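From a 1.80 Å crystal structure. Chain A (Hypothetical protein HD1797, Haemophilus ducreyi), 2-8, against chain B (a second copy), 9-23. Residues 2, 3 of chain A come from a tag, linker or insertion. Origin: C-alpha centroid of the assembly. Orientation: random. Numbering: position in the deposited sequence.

Chain A, residues 2-8: NAMRRNE
Chain B, residues 9-23: DSWLIDGATPLEDVM

An extended, irregular N-terminal segment of chain A lies along a strand of chain B, held by two direct hydrogen bonds, a bridging water and the packing of side chains around B:Trp11. Chain B runs as a strand to B:Asp14, makes a type I turn from B:Asp14 to B:Thr17, and enters a helix after the N-cap B:Pro18. The segments run antiparallel: the A:Asn7 and B:Trp11 CA atoms lie 5.6 Å apart, those of A:Met4 and B:Ile13 6.5 Å. B:Trp11 (chi1 t, chi2 21°) donates from NE1 to A:Arg5 O (2.9 Å, 143°), near the indole plane, while A:Asn7 CB (chi1 t) covers one face, 3.6 Å from the five-membered ring centroid. A:Arg5, with chi1 p, chi2 t and chi3 p, sends NE to B:Leu12 O (3.2 Å, 140°); its NH1 and NH2 are satisfied elsewhere in the structure. Water 1 accepts from A:Arg5 N (3.1 Å) and donates to B:Leu12 O (3.2 Å), so that carbonyl serves both links. Selenomethionine A:Met4 (chi1 t, chi2 t, chi3 27°) is long enough to join strand and helix: CG meets B:Trp11 CZ2 at 3.6 Å, SE meets B:Thr17 CG2 at 3.8 Å, and CE reaches B:Asp21 CB at 3.7 Å. Together the stretches bury 522 Å².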

# COMPACT_ATOMS: atom_id res chain seq x y z
N ASN A 2 -4.22 -1.57 10.94
CA ASN A 2 -2.87 -1.89 11.49
C ASN A 2 -2.14 -0.61 11.89
O ASN A 2 -2.49 0.47 11.43
CB ASN A 2 -2.06 -2.69 10.46
CG ASN A 2 -2.63 -4.11 10.23
OD1 ASN A 2 -3.45 -4.60 11.01
ND2 ASN A 2 -2.17 -4.78 9.17
N ALA A 3 -1.15 -0.72 12.78
CA ALA A 3 -0.32 0.44 13.10
C ALA A 3 0.61 0.71 11.92
O ALA A 3 0.67 -0.10 10.99
CB ALA A 3 0.47 0.21 14.38
N MSE A 4 1.31 1.83 11.96
CA MSE A 4 2.25 2.19 10.92
C MSE A 4 3.30 1.10 10.80
O MSE A 4 3.88 0.67 11.79
CB MSE A 4 2.87 3.55 11.25
CG MSE A 4 3.70 4.16 10.15
SE MSE A 4 3.86 6.10 10.40
CE MSE A 4 3.67 6.27 12.32
N ARG A 5 3.49 0.62 9.57
CA ARG A 5 4.41 -0.48 9.33
C ARG A 5 5.83 0.05 9.29
O ARG A 5 6.06 1.18 8.87
CB ARG A 5 4.09 -1.16 8.00
CG ARG A 5 4.50 -0.36 6.77
CD ARG A 5 4.33 -1.14 5.48
NE ARG A 5 2.95 -1.05 4.99
CZ ARG A 5 2.04 -2.00 5.16
NH1 ARG A 5 2.35 -3.12 5.78
NH2 ARG A 5 0.81 -1.82 4.69
N ARG A 6 6.76 -0.80 9.72
CA ARG A 6 8.18 -0.59 9.43
C ARG A 6 8.41 -0.59 7.93
O ARG A 6 7.92 -1.46 7.19
CB ARG A 6 9.06 -1.65 10.08
CG ARG A 6 9.45 -1.30 11.49
CD ARG A 6 10.01 -2.50 12.26
NE ARG A 6 10.13 -2.16 13.67
CZ ARG A 6 11.23 -1.65 14.22
NH1 ARG A 6 11.25 -1.33 15.51
NH2 ARG A 6 12.31 -1.44 13.47
N ASN A 7 9.14 0.42 7.50
CA ASN A 7 9.60 0.57 6.13
C ASN A 7 10.72 -0.42 5.82
O ASN A 7 11.86 -0.25 6.23
CB ASN A 7 10.08 2.02 5.96
CG ASN A 7 10.41 2.38 4.54
OD1 ASN A 7 9.98 1.71 3.60
ND2 ASN A 7 11.15 3.46 4.37
N GLU A 8 10.38 -1.47 5.06
CA GLU A 8 11.32 -2.50 4.63
C GLU A 8 11.17 -2.66 3.10
O GLU A 8 10.22 -2.13 2.52
CB GLU A 8 11.01 -3.83 5.34
CG GLU A 8 10.92 -3.72 6.88
CD GLU A 8 9.86 -4.66 7.52
OE1 GLU A 8 9.21 -5.45 6.78
OE2 GLU A 8 9.66 -4.61 8.76
N ASP B 9 13.81 3.69 0.38
CA ASP B 9 13.30 3.93 -1.00
C ASP B 9 11.85 4.45 -1.07
O ASP B 9 11.63 5.61 -1.42
CB ASP B 9 13.44 2.68 -1.85
CG ASP B 9 12.82 2.84 -3.20
OD1 ASP B 9 13.40 3.57 -4.03
OD2 ASP B 9 11.76 2.23 -3.43
N SER B 10 10.87 3.57 -0.78
CA SER B 10 9.44 3.95 -0.77
C SER B 10 8.67 3.30 0.36
O SER B 10 8.84 2.12 0.63
CB SER B 10 8.76 3.63 -2.10
OG SER B 10 9.38 4.34 -3.16
N TRP B 11 7.79 4.06 1.00
CA TRP B 11 7.09 3.60 2.18
C TRP B 11 5.55 3.70 2.03
O TRP B 11 5.04 4.76 1.72
CB TRP B 11 7.60 4.42 3.35
CG TRP B 11 7.18 4.00 4.70
CD1 TRP B 11 6.73 2.76 5.10
CD2 TRP B 11 7.30 4.79 5.89
NE1 TRP B 11 6.50 2.76 6.47
CE2 TRP B 11 6.84 3.99 6.97
CE3 TRP B 11 7.71 6.10 6.14
CZ2 TRP B 11 6.78 4.47 8.28
CZ3 TRP B 11 7.65 6.58 7.45
CH2 TRP B 11 7.19 5.76 8.50
N LEU B 12 4.86 2.60 2.28
CA LEU B 12 3.39 2.53 2.25
C LEU B 12 2.75 2.83 3.59
O LEU B 12 3.02 2.13 4.56
CB LEU B 12 2.95 1.14 1.86
CG LEU B 12 2.38 0.80 0.50
CD1 LEU B 12 1.15 1.66 0.15
CD2 LEU B 12 3.48 0.91 -0.52
N ILE B 13 1.86 3.82 3.62
CA ILE B 13 1.30 4.36 4.88
C ILE B 13 -0.21 4.51 4.73
O ILE B 13 -0.72 4.81 3.64
CB ILE B 13 1.95 5.75 5.22
CG1 ILE B 13 3.45 5.55 5.54
CG2 ILE B 13 1.26 6.45 6.42
CD1 ILE B 13 4.29 6.85 5.56
N ASP B 14 -0.94 4.32 5.83
CA ASP B 14 -2.39 4.52 5.83
C ASP B 14 -2.72 6.00 5.90
O ASP B 14 -2.11 6.76 6.68
CB ASP B 14 -3.01 3.83 7.03
CG ASP B 14 -3.04 2.34 6.89
OD1 ASP B 14 -2.40 1.80 5.96
OD2 ASP B 14 -3.69 1.72 7.74
N GLY B 15 -3.71 6.43 5.12
CA GLY B 15 -4.11 7.85 5.11
C GLY B 15 -4.62 8.33 6.46
O GLY B 15 -4.54 9.50 6.78
N ALA B 16 -5.15 7.42 7.27
CA ALA B 16 -5.68 7.81 8.58
C ALA B 16 -4.62 7.98 9.66
O ALA B 16 -4.95 8.32 10.80
CB ALA B 16 -6.78 6.82 9.02
N THR B 17 -3.34 7.72 9.32
CA THR B 17 -2.23 7.80 10.30
C THR B 17 -2.14 9.25 10.78
O THR B 17 -2.15 10.18 9.97
CB THR B 17 -0.84 7.41 9.66
OG1 THR B 17 -0.93 6.17 8.93
CG2 THR B 17 0.24 7.30 10.73
N PRO B 18 -2.09 9.45 12.10
CA PRO B 18 -1.99 10.84 12.57
C PRO B 18 -0.85 11.61 11.91
O PRO B 18 0.26 11.08 11.78
CB PRO B 18 -1.75 10.71 14.07
CG PRO B 18 -2.37 9.35 14.45
CD PRO B 18 -2.16 8.47 13.20
N LEU B 19 -1.13 12.84 11.48
CA LEU B 19 -0.15 13.66 10.74
C LEU B 19 1.17 13.74 11.47
O LEU B 19 2.21 13.43 10.93
CB LEU B 19 -0.67 15.08 10.50
CG LEU B 19 0.37 16.03 9.86
CD1 LEU B 19 0.63 15.59 8.42
CD2 LEU B 19 -0.12 17.43 9.84
N GLU B 20 1.12 14.15 12.73
CA GLU B 20 2.32 14.32 13.55
C GLU B 20 3.25 13.11 13.62
O GLU B 20 4.46 13.28 13.79
CB GLU B 20 1.91 14.67 14.99
CG GLU B 20 1.53 16.13 15.17
CD GLU B 20 0.24 16.50 14.44
OE1 GLU B 20 -0.14 17.70 14.44
OE2 GLU B 20 -0.39 15.58 13.89
N ASP B 21 2.66 11.91 13.53
CA ASP B 21 3.38 10.64 13.59
C ASP B 21 4.20 10.44 12.32
O ASP B 21 5.35 9.98 12.37
CB ASP B 21 2.39 9.49 13.70
CG ASP B 21 1.88 9.29 15.13
OD1 ASP B 21 2.32 10.04 16.00
OD2 ASP B 21 1.07 8.38 15.36
N VAL B 22 3.58 10.73 11.19
CA VAL B 22 4.25 10.55 9.91
C VAL B 22 5.35 11.61 9.79
O VAL B 22 6.47 11.31 9.41
CB VAL B 22 3.26 10.67 8.68
CG1 VAL B 22 3.99 10.52 7.37
CG2 VAL B 22 2.13 9.63 8.78
N MSE B 23 5.01 12.85 10.14
CA MSE B 23 5.98 13.96 10.03
C MSE B 23 7.24 13.64 10.79
O MSE B 23 8.33 13.79 10.25
CB MSE B 23 5.38 15.26 10.57
CG MSE B 23 4.23 15.83 9.75
SE MSE B 23 4.69 16.34 7.93
CE MSE B 23 4.18 14.71 6.97
O HOH W 1 1.50 1.33 7.25